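Long-range contacts in attaching and effacing protein, pathogenesis factor (Escherichia coli, PDB 4E9L), which probably acts as an adhesin of the intimin/invasin family, the part described here belonging to its row of immunoglobulin-like invasin D3 domains: residues A[159-171]-A[180-192]; A[120-132]-A[143-155]. All coordinates share one frame; numbering follows the deposited sequence.

Overall arrangement
Both contacts lie in the same immunoglobulin-like domain, their centres about 20 Å apart, and follow each other along the chain. Contact 1 is regular sheet: strand 183-187 pairs with strand 165-173, one face turned into the sandwich core, the other carrying charges at the surface. Contact 2 lies nearer the surface, where the irregular segment 120-132 lies against the hairpin of strands 142-148 and 153-159; prolines and tryptophans replace backbone pairing there. The two meet where segment 120-132 enters strand 132-134: Met170 O lies 3.0 Å from Ser132 N, a probable hydrogen bond, and Pro171 CB packs 3.9 Å from Trp146 CZ2.

Contact 1 of 2, residues A[159-171]-A[180-192]; sequences SLGTTAGELDVMP and ANAAKVTVVADAL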
loop_
_atom_site.group_PDB
_atom_site.type_symbol
_atom_site.label_atom_id
_atom_site.label_comp_id
_atom_site.label_asym_id
_atom_site.label_seq_id
_atom_site.Cartn_x
_atom_site.Cartn_y
_atom_site.Cartn_z
ATOM N N SER A 159 -29.686 20.263 -5.141
ATOM C CA SER A 159 -28.484 20.735 -4.432
ATOM C C SER A 159 -27.920 19.473 -3.811
ATOM O O SER A 159 -28.603 18.830 -3.012
ATOM C CB SER A 159 -28.839 21.735 -3.328
ATOM O OG SER A 159 -29.502 22.862 -3.875
ATOM N N LEU A 160 -26.723 19.071 -4.237
ATOM C CA LEU A 160 -26.103 17.828 -3.784
ATOM C C LEU A 160 -25.458 17.943 -2.447
ATOM O O LEU A 160 -24.853 18.958 -2.138
ATOM C CB LEU A 160 -25.070 17.317 -4.807
ATOM C CG LEU A 160 -25.632 17.008 -6.200
ATOM C CD1 LEU A 160 -24.529 16.989 -7.224
ATOM C CD2 LEU A 160 -26.430 15.690 -6.197
ATOM N N GLY A 161 -25.557 16.875 -1.675
ATOM C CA GLY A 161 -24.883 16.776 -0.393
ATOM C C GLY A 161 -23.404 16.500 -0.635
ATOM O O GLY A 161 -22.910 16.598 -1.769
ATOM N N THR A 162 -22.700 16.109 0.419
ATOM C CA THR A 162 -21.254 15.865 0.371
ATOM C C THR A 162 -20.866 14.396 0.188
ATOM O O THR A 162 -19.673 14.089 0.252
ATOM C CB THR A 162 -20.621 16.424 1.644
ATOM O OG1 THR A 162 -21.250 15.796 2.758
ATOM C CG2 THR A 162 -20.752 17.933 1.752
ATOM N N THR A 163 -21.848 13.487 -0.032
ATOM C CA THR A 163 -21.575 12.055 -0.211
ATOM C C THR A 163 -21.493 11.714 -1.687
ATOM O O THR A 163 -22.458 11.959 -2.414
ATOM C CB THR A 163 -22.675 11.192 0.470
ATOM O OG1 THR A 163 -22.765 11.565 1.844
ATOM C CG2 THR A 163 -22.410 9.676 0.335
ATOM N N ALA A 164 -20.375 11.103 -2.123
ATOM C CA ALA A 164 -20.200 10.703 -3.526
ATOM C C ALA A 164 -20.846 9.345 -3.822
ATOM O O ALA A 164 -21.083 8.555 -2.917
ATOM C CB ALA A 164 -18.716 10.690 -3.890
ATOM N N GLY A 165 -21.132 9.085 -5.089
ATOM C CA GLY A 165 -21.746 7.820 -5.472
ATOM C C GLY A 165 -22.938 7.976 -6.386
ATOM O O GLY A 165 -23.131 9.030 -6.994
ATOM N N GLU A 166 -23.744 6.928 -6.492
ATOM C CA GLU A 166 -24.887 6.951 -7.386
ATOM C C GLU A 166 -26.029 7.824 -6.859
ATOM O O GLU A 166 -26.306 7.846 -5.656
ATOM C CB GLU A 166 -25.400 5.518 -7.617
ATOM C CG GLU A 166 -26.145 5.342 -8.933
ATOM C CD GLU A 166 -26.724 3.959 -9.190
ATOM O OE1 GLU A 166 -26.500 3.040 -8.366
ATOM O OE2 GLU A 166 -27.401 3.792 -10.230
ATOM N N LEU A 167 -26.659 8.556 -7.773
ATOM C CA LEU A 167 -27.858 9.334 -7.491
ATOM C C LEU A 167 -28.902 8.883 -8.533
ATOM O O LEU A 167 -28.638 8.947 -9.731
ATOM C CB LEU A 167 -27.640 10.846 -7.565
ATOM C CG LEU A 167 -28.921 11.690 -7.361
ATOM C CD1 LEU A 167 -29.335 11.721 -5.880
ATOM C CD2 LEU A 167 -28.739 13.101 -7.890
ATOM N N ASP A 168 -30.031 8.355 -8.066
ATOM C CA ASP A 168 -31.144 7.902 -8.905
ATOM C C ASP A 168 -32.298 8.856 -8.661
ATOM O O ASP A 168 -32.629 9.126 -7.504
ATOM C CB ASP A 168 -31.577 6.480 -8.511
ATOM C CG ASP A 168 -30.588 5.377 -8.837
ATOM O OD1 ASP A 168 -29.454 5.699 -9.261
ATOM O OD2 ASP A 168 -30.952 4.185 -8.670
ATOM N N VAL A 169 -32.872 9.408 -9.724
ATOM C CA VAL A 169 -33.987 10.356 -9.610
ATOM C C VAL A 169 -35.172 9.851 -10.426
ATOM O O VAL A 169 -35.034 9.543 -11.618
ATOM C CB VAL A 169 -33.573 11.814 -9.999
ATOM C CG1 VAL A 169 -34.707 12.814 -9.762
ATOM C CG2 VAL A 169 -32.315 12.253 -9.246
ATOM N N MET A 170 -36.334 9.768 -9.777
ATOM C CA MET A 170 -37.577 9.349 -10.420
ATOM C C MET A 170 -38.690 10.382 -10.102
ATOM O O MET A 170 -38.938 10.653 -8.909
ATOM C CB MET A 170 -37.961 7.909 -9.945
ATOM C CG MET A 170 -39.394 7.456 -10.306
ATOM S SD MET A 170 -39.674 7.172 -12.101
ATOM C CE MET A 170 -38.892 5.555 -12.323
ATOM N N PRO A 171 -39.383 10.963 -11.114
ATOM C CA PRO A 171 -40.542 11.809 -10.784
ATOM C C PRO A 171 -41.696 10.899 -10.356
ATOM O O PRO A 171 -41.760 9.718 -10.761
ATOM C CB PRO A 171 -40.857 12.523 -12.097
ATOM C CG PRO A 171 -40.402 11.561 -13.151
ATOM C CD PRO A 171 -39.262 10.762 -12.579
ATOM N N ALA A 180 -40.655 6.087 -17.303
ATOM C CA ALA A 180 -40.418 4.661 -17.584
ATOM C C ALA A 180 -39.275 4.120 -16.747
ATOM O O ALA A 180 -39.373 3.013 -16.235
ATOM C CB ALA A 180 -40.129 4.457 -19.072
ATOM N N ASN A 181 -38.205 4.900 -16.591
ATOM C CA ASN A 181 -37.049 4.502 -15.776
ATOM C C ASN A 181 -36.510 5.706 -15.020
ATOM O O ASN A 181 -36.715 6.829 -15.463
ATOM C CB ASN A 181 -35.959 3.883 -16.658
ATOM C CG ASN A 181 -36.334 2.500 -17.122
ATOM O OD1 ASN A 181 -36.616 1.601 -16.324
ATOM N ND2 ASN A 181 -36.446 2.331 -18.414
ATOM N N ALA A 182 -35.810 5.479 -13.890
ATOM C CA ALA A 182 -35.211 6.564 -13.128
ATOM C C ALA A 182 -33.977 7.026 -13.906
ATOM O O ALA A 182 -33.432 6.243 -14.681
ATOM C CB ALA A 182 -34.777 6.052 -11.758
ATOM N N ALA A 183 -33.555 8.287 -13.727
ATOM C CA ALA A 183 -32.335 8.819 -14.338
ATOM C C ALA A 183 -31.226 8.500 -13.347
ATOM O O ALA A 183 -31.451 8.562 -12.128
ATOM C CB ALA A 183 -32.443 10.329 -14.526
ATOM N N LYS A 184 -30.054 8.115 -13.842
ATOM C CA LYS A 184 -28.956 7.756 -12.942
ATOM C C LYS A 184 -27.656 8.450 -13.322
ATOM O O LYS A 184 -27.266 8.432 -14.491
ATOM C CB LYS A 184 -28.741 6.220 -12.908
ATOM C CG LYS A 184 -29.961 5.419 -12.423
ATOM C CD LYS A 184 -29.748 3.910 -12.478
ATOM C CE LYS A 184 -30.950 3.171 -11.939
ATOM N NZ LYS A 184 -30.555 1.975 -11.150
ATOM N N VAL A 185 -27.004 9.083 -12.335
ATOM C CA VAL A 185 -25.681 9.706 -12.498
ATOM C C VAL A 185 -24.772 9.253 -11.373
ATOM O O VAL A 185 -25.244 8.791 -10.323
ATOM C CB VAL A 185 -25.671 11.262 -12.624
ATOM C CG1 VAL A 185 -26.374 11.738 -13.895
ATOM C CG2 VAL A 185 -26.228 11.956 -11.382
ATOM N N THR A 186 -23.463 9.431 -11.585
ATOM C CA THR A 186 -22.445 9.201 -10.580
ATOM C C THR A 186 -22.073 10.591 -10.103
ATOM O O THR A 186 -21.680 11.440 -10.910
ATOM C CB THR A 186 -21.209 8.495 -11.171
ATOM O OG1 THR A 186 -21.624 7.258 -11.740
ATOM C CG2 THR A 186 -20.112 8.259 -10.119
ATOM N N VAL A 187 -22.252 10.839 -8.809
ATOM C CA VAL A 187 -21.859 12.113 -8.214
ATOM C C VAL A 187 -20.399 11.858 -7.783
ATOM O O VAL A 187 -20.139 10.923 -7.029
ATOM C CB VAL A 187 -22.776 12.547 -7.047
ATOM C CG1 VAL A 187 -22.292 13.862 -6.439
ATOM C CG2 VAL A 187 -24.232 12.658 -7.504
ATOM N N VAL A 188 -19.458 12.617 -8.351
ATOM C CA VAL A 188 -18.026 12.402 -8.123
ATOM C C VAL A 188 -17.495 13.145 -6.904
ATOM O O VAL A 188 -18.028 14.185 -6.513
ATOM C CB VAL A 188 -17.138 12.639 -9.388
ATOM C CG1 VAL A 188 -17.554 11.718 -10.530
ATOM C CG2 VAL A 188 -17.113 14.105 -9.824
ATOM N N ALA A 189 -16.428 12.621 -6.332
ATOM C CA ALA A 189 -15.743 13.247 -5.199
ATOM C C ALA A 189 -15.115 14.594 -5.658
ATOM O O ALA A 189 -14.900 14.816 -6.854
ATOM C CB ALA A 189 -14.658 12.308 -4.680
ATOM N N ASP A 190 -14.853 15.497 -4.717
ATOM C CA ASP A 190 -14.216 16.767 -5.041
ATOM C C ASP A 190 -12.684 16.552 -5.261
ATOM O O ASP A 190 -12.223 15.396 -5.352
ATOM C CB ASP A 190 -14.518 17.795 -3.923
ATOM C CG ASP A 190 -14.594 19.247 -4.381
ATOM O OD1 ASP A 190 -13.934 19.596 -5.395
ATOM O OD2 ASP A 190 -15.240 20.046 -3.688
ATOM N N ALA A 191 -11.908 17.639 -5.365
ATOM C CA ALA A 191 -10.456 17.541 -5.575
ATOM C C ALA A 191 -9.775 16.713 -4.476
ATOM O O ALA A 191 -10.232 16.694 -3.327
ATOM C CB ALA A 191 -9.826 18.930 -5.636
ATOM N N LEU A 192 -8.669 16.044 -4.837
ATOM C CA LEU A 192 -7.923 15.259 -3.869
ATOM C C LEU A 192 -7.467 16.160 -2.712
ATOM O O LEU A 192 -6.902 17.234 -2.940
ATOM C CB LEU A 192 -6.730 14.575 -4.562
ATOM C CG LEU A 192 -5.963 13.543 -3.702
ATOM C CD1 LEU A 192 -5.295 12.490 -4.573
ATOM C CD2 LEU A 192 -4.938 14.215 -2.820
#
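Ala182, just before strand 183-187, lies alongside Met170, whose bent chain carries CE back to 3.5 Å from Ala182 N. Ala183 forms a hydrogen-bonded pair with Val169, its N donating to Val169 O (2.9 Å) and its O accepting from Val169 N. Lys184 lies on the other face, in a non-hydrogen-bonded pair with Asp168. Its aliphatic chain passes at an angle across two carboxylates, CG 3.2 Å from Asp168 OD1, before NZ makes a weak hydrogen bond and salt bridge to Asp168 OD2 (3.3 Å) and a long salt bridge to Glu166 OE2 (3.8 Å). The lysine probably eases the repulsion between the two acids, whose Glu166 OE2 and Asp168 OD1 are 3.0 Å apart. This antiparallel pairing belongs to one sheet of an immunoglobulin-like sandwich, and Val185, paired with Leu167, points to its interior, where Leu98 packs on it. Thr186, in a non-hydrogen-bonded pair with Glu166, returns to the charged face. Val187 closes the pairing with Gly165, its N bonding to Gly165 O at 2.7 Å and its O accepting from Gly165 N. Val187 CG1, anti to the backbone N (chi1 178°), meets Leu160 CD1 tip to tip at 3.9 Å, while CG2 rests against Leu167 CB.

Contact 2 of 2, residues A[120-132]-A[143-155]; sequences DNPVTGLNPDAPS and ASGWTDNGDGTWT
Pro131 CG lies 3.6 Å from Trp146 CE2, offset toward the rim of the indole. The two side chains slide past each other in opposite directions, and the same CG reaches Ala143 CB at 3.7 Å, so the proline fills the notch between the alanine and the indole. Pro128 is the next bump. It wedges between two tryptophans, with CG 3.6 Å from Trp146 CD1 and CD 3.8 Å from Trp154 CZ3. Trp113 of strand 108-114 touches Pro128 and both indoles, meeting Trp146 edge-to-face, and thereby ties this proline-tryptophan packing to the neighbouring strand of the immunoglobulin-like domain. Trp154, its CG anti to the carbonyl carbon (chi1 -65°), sends its six-membered ring into the bend of 123-128, where Leu126 CB lies 3.8 Å from CZ2. At the far end Pro122 CB sits on Gly152 CA, 3.5 Å away, a fit that leaves no room for a side chain on the glycine. Thr124 CG2 settles beside Gly150 in the turn of the hairpin.

Polar groups fix this packing. Trp154 NE1 donates to Val123 O in a nearly straight bond (N-H...O 166°), with the oxygen close to the ring plane, which sets the rotation of the indole. Asp148 OD2 accepts from Gly125 N on its syn side at 2.9 Å, while OD1 takes Gly150 N in an Asx turn; one carboxylate thus joins the loop to the hairpin turn. A water accepts from Trp146 NE1 and donates to Asp129 O. No backbone-to-backbone hydrogen bond joins the two segments, so their polar links run through side chains and a water, added to the proline-tryptophan packing, while backbone bonds to Ala115, Lys172 and Met170 tie the loop to other parts of the domain.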
loop_
_atom_site.group_PDB
_atom_site.type_symbol
_atom_site.label_atom_id
_atom_site.label_comp_id
_atom_site.label_asym_id
_atom_site.label_seq_id
_atom_site.Cartn_x
_atom_site.Cartn_y
_atom_site.Cartn_z
ATOM N N ASP A 120 -48.020 10.387 -26.961
ATOM C CA ASP A 120 -46.761 11.154 -27.018
ATOM C C ASP A 120 -46.953 12.678 -27.066
ATOM O O ASP A 120 -46.032 13.416 -27.437
ATOM C CB ASP A 120 -45.831 10.626 -28.146
ATOM C CG ASP A 120 -45.436 9.180 -27.945
ATOM O OD1 ASP A 120 -44.964 8.850 -26.857
ATOM O OD2 ASP A 120 -45.585 8.384 -28.895
ATOM N N ASN A 121 -48.151 13.136 -26.672
ATOM C CA ASN A 121 -48.480 14.551 -26.540
ATOM C C ASN A 121 -47.861 15.058 -25.227
ATOM O O ASN A 121 -47.923 14.342 -24.233
ATOM C CB ASN A 121 -50.010 14.760 -26.443
ATOM C CG ASN A 121 -50.771 14.320 -27.662
ATOM O OD1 ASN A 121 -50.389 14.623 -28.792
ATOM N ND2 ASN A 121 -51.859 13.581 -27.460
ATOM N N PRO A 122 -47.347 16.302 -25.170
ATOM C CA PRO A 122 -46.846 16.827 -23.885
ATOM C C PRO A 122 -47.965 16.948 -22.818
ATOM O O PRO A 122 -49.118 17.216 -23.152
ATOM C CB PRO A 122 -46.310 18.208 -24.262
ATOM C CG PRO A 122 -47.032 18.578 -25.505
ATOM C CD PRO A 122 -47.171 17.291 -26.256
ATOM N N VAL A 123 -47.618 16.725 -21.549
ATOM C CA VAL A 123 -48.552 16.820 -20.415
ATOM C C VAL A 123 -48.121 17.987 -19.511
ATOM O O VAL A 123 -46.996 17.987 -19.000
ATOM C CB VAL A 123 -48.721 15.482 -19.625
ATOM C CG1 VAL A 123 -49.562 15.705 -18.369
ATOM C CG2 VAL A 123 -49.383 14.400 -20.485
ATOM N N THR A 124 -48.992 19.017 -19.389
ATOM C CA THR A 124 -48.738 20.203 -18.554
ATOM C C THR A 124 -49.875 20.337 -17.524
ATOM O O THR A 124 -50.913 19.673 -17.656
ATOM C CB THR A 124 -48.676 21.500 -19.423
ATOM O OG1 THR A 124 -49.951 21.708 -20.038
ATOM C CG2 THR A 124 -47.602 21.447 -20.501
ATOM N N GLY A 125 -49.677 21.204 -16.530
ATOM C CA GLY A 125 -50.688 21.505 -15.521
ATOM C C GLY A 125 -50.924 20.461 -14.446
ATOM O O GLY A 125 -51.937 20.527 -13.736
ATOM N N LEU A 126 -49.981 19.500 -14.303
ATOM C CA LEU A 126 -50.027 18.462 -13.270
ATOM C C LEU A 126 -49.604 19.074 -11.916
ATOM O O LEU A 126 -49.040 20.174 -11.868
ATOM C CB LEU A 126 -48.993 17.351 -13.606
ATOM C CG LEU A 126 -49.202 16.483 -14.838
ATOM C CD1 LEU A 126 -47.996 15.628 -15.059
ATOM C CD2 LEU A 126 -50.437 15.591 -14.713
ATOM N N ASN A 127 -49.815 18.321 -10.829
ATOM C CA ASN A 127 -49.360 18.690 -9.489
ATOM C C ASN A 127 -48.406 17.564 -9.039
ATOM O O ASN A 127 -48.822 16.622 -8.359
ATOM C CB ASN A 127 -50.522 18.876 -8.515
ATOM C CG ASN A 127 -50.048 19.255 -7.137
ATOM O OD1 ASN A 127 -49.075 20.003 -6.971
ATOM N ND2 ASN A 127 -50.656 18.659 -6.133
ATOM N N PRO A 128 -47.141 17.586 -9.496
ATOM C CA PRO A 128 -46.241 16.481 -9.147
ATOM C C PRO A 128 -45.765 16.490 -7.694
ATOM O O PRO A 128 -45.674 17.545 -7.048
ATOM C CB PRO A 128 -45.081 16.655 -10.128
ATOM C CG PRO A 128 -45.032 18.111 -10.403
ATOM C CD PRO A 128 -46.464 18.595 -10.340
ATOM N N ASP A 129 -45.388 15.301 -7.202
ATOM C CA ASP A 129 -44.794 15.149 -5.889
ATOM C C ASP A 129 -43.398 15.727 -5.981
ATOM O O ASP A 129 -42.922 16.001 -7.070
ATOM C CB ASP A 129 -44.634 13.657 -5.535
ATOM C CG ASP A 129 -45.849 12.769 -5.714
ATOM O OD1 ASP A 129 -46.947 13.307 -6.016
ATOM O OD2 ASP A 129 -45.719 11.547 -5.496
ATOM N N ALA A 130 -42.713 15.834 -4.859
ATOM C CA ALA A 130 -41.306 16.222 -4.841
ATOM C C ALA A 130 -40.507 15.126 -5.581
ATOM O O ALA A 130 -40.914 13.961 -5.526
ATOM C CB ALA A 130 -40.821 16.306 -3.393
ATOM N N PRO A 131 -39.386 15.457 -6.266
ATOM C CA PRO A 131 -38.575 14.406 -6.921
ATOM C C PRO A 131 -38.125 13.336 -5.928
ATOM O O PRO A 131 -37.827 13.647 -4.773
ATOM C CB PRO A 131 -37.362 15.182 -7.452
ATOM C CG PRO A 131 -37.869 16.591 -7.640
ATOM C CD PRO A 131 -38.779 16.793 -6.454
ATOM N N SER A 132 -38.157 12.074 -6.348
ATOM C CA SER A 132 -37.748 10.966 -5.503
ATOM C C SER A 132 -36.238 10.688 -5.716
ATOM O O SER A 132 -35.812 10.367 -6.836
ATOM C CB SER A 132 -38.611 9.742 -5.773
ATOM O OG SER A 132 -38.071 8.571 -5.192
ATOM N N ALA A 143 -34.024 18.733 -3.403
ATOM C CA ALA A 143 -34.548 19.148 -4.700
ATOM C C ALA A 143 -35.493 20.338 -4.526
ATOM O O ALA A 143 -36.250 20.414 -3.545
ATOM C CB ALA A 143 -35.283 17.994 -5.355
ATOM N N SER A 144 -35.466 21.255 -5.491
ATOM C CA SER A 144 -36.391 22.375 -5.522
ATOM C C SER A 144 -37.726 21.770 -6.006
ATOM O O SER A 144 -37.775 20.593 -6.394
ATOM C CB SER A 144 -35.920 23.385 -6.571
ATOM O OG SER A 144 -35.998 22.803 -7.869
ATOM N N GLY A 145 -38.762 22.601 -6.090
ATOM C CA GLY A 145 -40.020 22.192 -6.708
ATOM C C GLY A 145 -39.831 22.069 -8.220
ATOM O O GLY A 145 -38.799 22.480 -8.763
ATOM N N TRP A 146 -40.801 21.461 -8.901
ATOM C CA TRP A 146 -40.771 21.270 -10.351
ATOM C C TRP A 146 -41.330 22.516 -11.037
ATOM O O TRP A 146 -42.399 22.989 -10.642
ATOM C CB TRP A 146 -41.647 20.085 -10.744
ATOM C CG TRP A 146 -41.110 18.722 -10.422
ATOM C CD1 TRP A 146 -41.574 17.867 -9.464
ATOM C CD2 TRP A 146 -40.097 18.006 -11.140
ATOM N NE1 TRP A 146 -40.921 16.660 -9.550
ATOM C CE2 TRP A 146 -39.987 16.727 -10.547
ATOM C CE3 TRP A 146 -39.241 18.333 -12.209
ATOM C CZ2 TRP A 146 -39.051 15.780 -10.979
ATOM C CZ3 TRP A 146 -38.321 17.389 -12.640
ATOM C CH2 TRP A 146 -38.232 16.131 -12.027
ATOM N N THR A 147 -40.628 23.043 -12.063
ATOM C CA THR A 147 -41.139 24.179 -12.849
ATOM C C THR A 147 -41.789 23.597 -14.097
ATOM O O THR A 147 -41.123 22.885 -14.848
ATOM C CB THR A 147 -40.021 25.178 -13.192
ATOM O OG1 THR A 147 -39.633 25.841 -12.004
ATOM C CG2 THR A 147 -40.435 26.207 -14.265
ATOM N N ASP A 148 -43.074 23.907 -14.323
ATOM C CA ASP A 148 -43.804 23.489 -15.514
ATOM C C ASP A 148 -43.362 24.450 -16.644
ATOM O O ASP A 148 -43.712 25.632 -16.607
ATOM C CB ASP A 148 -45.332 23.593 -15.274
ATOM C CG ASP A 148 -46.225 23.160 -16.452
ATOM O OD1 ASP A 148 -45.690 22.899 -17.539
ATOM O OD2 ASP A 148 -47.459 23.116 -16.282
ATOM N N ASN A 149 -42.595 23.956 -17.634
ATOM C CA ASN A 149 -42.121 24.811 -18.732
ATOM C C ASN A 149 -43.148 25.056 -19.822
ATOM O O ASN A 149 -42.866 25.820 -20.745
ATOM C CB ASN A 149 -40.810 24.311 -19.329
ATOM C CG ASN A 149 -39.684 24.252 -18.348
ATOM O OD1 ASN A 149 -39.046 23.209 -18.168
ATOM N ND2 ASN A 149 -39.423 25.353 -17.678
ATOM N N GLY A 150 -44.313 24.416 -19.711
ATOM C CA GLY A 150 -45.409 24.554 -20.660
ATOM C C GLY A 150 -45.240 23.793 -21.961
ATOM O O GLY A 150 -46.075 23.920 -22.854
ATOM N N ASP A 151 -44.204 22.947 -22.067
ATOM C CA ASP A 151 -43.923 22.190 -23.290
ATOM C C ASP A 151 -43.837 20.664 -23.043
ATOM O O ASP A 151 -43.318 19.920 -23.886
ATOM C CB ASP A 151 -42.626 22.736 -23.916
ATOM C CG ASP A 151 -41.382 22.610 -23.050
ATOM O OD1 ASP A 151 -41.517 22.255 -21.849
ATOM O OD2 ASP A 151 -40.272 22.870 -23.567
ATOM N N GLY A 152 -44.307 20.219 -21.879
ATOM C CA GLY A 152 -44.209 18.811 -21.495
ATOM C C GLY A 152 -42.948 18.563 -20.692
ATOM O O GLY A 152 -42.791 17.490 -20.104
ATOM N N THR A 153 -42.026 19.543 -20.665
ATOM C CA THR A 153 -40.835 19.408 -19.830
ATOM C C THR A 153 -41.084 20.121 -18.510
ATOM O O THR A 153 -41.734 21.170 -18.459
ATOM C CB THR A 153 -39.507 19.807 -20.511
ATOM O OG1 THR A 153 -39.447 21.220 -20.674
ATOM C CG2 THR A 153 -39.263 19.081 -21.842
ATOM N N TRP A 154 -40.574 19.509 -17.454
ATOM C CA TRP A 154 -40.648 19.926 -16.072
ATOM C C TRP A 154 -39.217 19.912 -15.549
ATOM O O TRP A 154 -38.490 18.931 -15.764
ATOM C CB TRP A 154 -41.510 18.931 -15.303
ATOM C CG TRP A 154 -42.940 18.926 -15.751
ATOM C CD1 TRP A 154 -43.452 18.361 -16.886
ATOM C CD2 TRP A 154 -44.044 19.500 -15.051
ATOM N NE1 TRP A 154 -44.812 18.560 -16.938
ATOM C CE2 TRP A 154 -45.207 19.222 -15.801
ATOM C CE3 TRP A 154 -44.170 20.173 -13.821
ATOM C CZ2 TRP A 154 -46.477 19.637 -15.391
ATOM C CZ3 TRP A 154 -45.430 20.574 -13.411
ATOM C CH2 TRP A 154 -46.567 20.298 -14.187
ATOM N N THR A 155 -38.778 21.001 -14.921
ATOM C CA THR A 155 -37.378 21.050 -14.464
ATOM C C THR A 155 -37.273 21.265 -12.954
ATOM O O THR A 155 -38.070 22.013 -12.396
ATOM C CB THR A 155 -36.604 22.168 -15.226
ATOM O OG1 THR A 155 -37.314 23.380 -15.082
ATOM C CG2 THR A 155 -36.443 21.886 -16.719
HETATM O O HOH W 1 -41.827 14.103 -8.537
#